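Local coordinates for uncharacterized protein (PDB 4XLZ), which probably removes an acetyl group from N,N'-diacetylchitobiose, as a metal-binding deacetylase of carbohydrate esterase family 14, at residues V120-V125 against N169-D174. Numbering follows the deposited sequence.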
loop_
_atom_site.group_PDB
_atom_site.type_symbol
_atom_site.label_atom_id
_atom_site.label_comp_id
_atom_site.label_asym_id
_atom_site.label_seq_id
_atom_site.Cartn_x
_atom_site.Cartn_y
_atom_site.Cartn_z
ATOM N N VAL A 120 -4.335 2.499 11.911
ATOM C CA VAL A 120 -4.848 1.754 13.111
ATOM C C VAL A 120 -4.310 2.346 14.377
ATOM O O VAL A 120 -5.000 2.443 15.395
ATOM C CB VAL A 120 -4.331 0.318 12.988
ATOM C CG1 VAL A 120 -4.903 -0.516 14.209
ATOM C CG2 VAL A 120 -4.917 -0.353 11.677
ATOM N N ARG A 121 -3.067 2.929 14.370
ATOM C CA ARG A 121 -2.600 3.670 15.554
ATOM C C ARG A 121 -3.563 4.750 15.827
ATOM O O ARG A 121 -3.804 5.061 17.056
ATOM C CB ARG A 121 -1.192 4.287 15.297
ATOM C CG ARG A 121 -0.085 3.160 15.068
ATOM C CD ARG A 121 1.281 3.916 15.087
ATOM N NE ARG A 121 2.300 2.940 14.669
ATOM C CZ ARG A 121 2.594 2.652 13.389
ATOM N NH1 ARG A 121 2.311 3.479 12.389
ATOM N NH2 ARG A 121 3.272 1.516 13.188
ATOM N N LYS A 122 -3.997 5.534 14.829
ATOM C CA LYS A 122 -4.926 6.647 15.126
ATOM C C LYS A 122 -6.182 6.122 15.794
ATOM O O LYS A 122 -6.731 6.813 16.687
ATOM C CB LYS A 122 -5.317 7.366 13.819
ATOM C CG LYS A 122 -4.140 8.188 13.310
ATOM C CD LYS A 122 -4.673 8.835 12.004
ATOM C CE LYS A 122 -3.623 9.764 11.509
ATOM N NZ LYS A 122 -4.203 10.165 10.076
ATOM N N ASP A 123 -6.724 4.950 15.426
ATOM C CA ASP A 123 -7.957 4.452 16.115
ATOM C C ASP A 123 -7.635 4.233 17.629
ATOM O O ASP A 123 -8.397 4.600 18.551
ATOM C CB ASP A 123 -8.297 3.066 15.570
ATOM C CG ASP A 123 -8.904 3.100 14.249
ATOM O OD1 ASP A 123 -9.496 4.170 13.828
ATOM O OD2 ASP A 123 -8.755 2.031 13.560
ATOM N N LEU A 124 -6.478 3.594 17.936
ATOM C CA LEU A 124 -6.086 3.322 19.325
ATOM C C LEU A 124 -5.877 4.615 20.059
ATOM O O LEU A 124 -6.280 4.780 21.198
ATOM C CB LEU A 124 -4.846 2.419 19.422
ATOM C CG LEU A 124 -5.133 1.029 18.853
ATOM C CD1 LEU A 124 -3.794 0.239 19.032
ATOM C CD2 LEU A 124 -6.238 0.279 19.648
ATOM N N VAL A 125 -5.128 5.581 19.463
ATOM C CA VAL A 125 -4.825 6.871 20.131
ATOM C C VAL A 125 -6.173 7.618 20.334
ATOM O O VAL A 125 -6.245 8.225 21.443
ATOM C CB VAL A 125 -3.915 7.632 19.230
ATOM C CG1 VAL A 125 -3.802 9.128 19.680
ATOM C CG2 VAL A 125 -2.489 7.005 19.277
ATOM N N ASN A 169 1.383 16.502 18.022
ATOM C CA ASN A 169 1.434 16.485 16.566
ATOM C C ASN A 169 1.055 15.122 15.970
ATOM O O ASN A 169 0.978 15.000 14.704
ATOM C CB ASN A 169 2.864 16.876 16.124
ATOM C CG ASN A 169 3.131 18.388 16.382
ATOM O OD1 ASN A 169 2.231 19.135 16.206
ATOM N ND2 ASN A 169 4.302 18.677 16.821
ATOM N N PHE A 170 0.868 14.064 16.808
ATOM C CA PHE A 170 0.393 12.788 16.252
ATOM C C PHE A 170 -1.136 12.803 16.269
ATOM O O PHE A 170 -1.748 12.998 17.325
ATOM C CB PHE A 170 1.000 11.642 17.158
ATOM C CG PHE A 170 0.633 10.287 16.616
ATOM C CD1 PHE A 170 1.618 9.701 15.806
ATOM C CD2 PHE A 170 -0.633 9.690 16.831
ATOM C CE1 PHE A 170 1.378 8.417 15.217
ATOM C CE2 PHE A 170 -0.934 8.428 16.102
ATOM C CZ PHE A 170 0.054 7.877 15.300
ATOM N N SER A 171 -1.707 12.486 15.100
ATOM C CA SER A 171 -3.171 12.563 14.985
ATOM C C SER A 171 -3.755 13.873 15.534
ATOM O O SER A 171 -4.559 13.910 16.450
ATOM C CB SER A 171 -3.799 11.292 15.584
ATOM O OG SER A 171 -5.056 11.089 14.972
ATOM N N ASN A 172 -3.262 14.963 14.928
ATOM C CA ASN A 172 -3.510 16.260 15.536
ATOM C C ASN A 172 -4.962 16.650 15.421
ATOM O O ASN A 172 -5.324 17.571 16.194
ATOM C CB ASN A 172 -2.579 17.388 14.887
ATOM C CG ASN A 172 -2.950 17.643 13.396
ATOM O OD1 ASN A 172 -2.829 16.743 12.565
ATOM N ND2 ASN A 172 -3.622 18.699 13.119
ATOM N N ILE A 173 -5.827 16.067 14.570
ATOM C CA ILE A 173 -7.227 16.529 14.531
ATOM C C ILE A 173 -7.881 16.146 15.881
ATOM O O ILE A 173 -8.834 16.812 16.320
ATOM C CB ILE A 173 -7.960 15.926 13.356
ATOM C CG1 ILE A 173 -7.264 16.377 12.090
ATOM C CG2 ILE A 173 -9.402 16.526 13.257
ATOM C CD1 ILE A 173 -6.987 17.922 11.930
ATOM N N ASP A 174 -7.405 15.110 16.600
ATOM C CA ASP A 174 -7.953 14.802 17.939
ATOM C C ASP A 174 -7.828 16.024 18.823
ATOM O O ASP A 174 -8.807 16.321 19.462
ATOM C CB ASP A 174 -7.063 13.662 18.545
ATOM C CG ASP A 174 -7.400 12.298 18.063
ATOM O OD1 ASP A 174 -6.594 11.359 18.467
ATOM O OD2 ASP A 174 -8.414 12.091 17.312
HETATM O O HOH W 1 -6.545 9.592 16.556
#
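Lys122 runs alongside Ser171 with its methylene chain, and within the contact its carbons lie mainly along the serine hydroxyl. From CB outward the hydroxyl stays close: Lys122 CB is 3.9 Å from Ser171 OG, CG of Lys122 comes nearest at 3.5 Å from Ser171 OG and also touches CB of Ser171, CD follows at 3.7 Å from the same OG, and CE lies 4.0 Å from it. The chain is extended beyond CG, and NZ ends in a salt bridge with Glu119 of the second subunit. Lysine suits this place because its aliphatic part can pack while its charge reaches across the interface. An alanine here would probably leave Glu119 of that subunit without its mate and open a gap beside Ser171.

No direct hydrogen bond joins the two segments; a water does the work. It donates to Lys122 O (2.8 Å) and to Asp174 OD1 (2.6 Å) and accepts from Ser171 OG. Serine suits its place by giving the water a proton; the aspartate, in helix 172-176, accepts one and also faces two cations, Arg129 and Lys126 of the second subunit, in salt bridges.

The apolar half belongs to Phe170, a flat ring suited to meeting a branched valine in a buried place. Its CZ meets CB of Arg121 at 3.8 Å, at the ring edge, while CG2 of Val125 approaches CE2 obliquely, also at 3.8 Å. The Arg121 guanidinium, its plane 82° from the ring, is in a salt bridge with Glu160.

The contact packs the loop leading into helix 172-176 against helix 118-131. Helix 118-131 packs through Val120 and Leu124 on strand 61-68 of the parallel sheet, and Arg121 and Leu124 also touch helix 149-164.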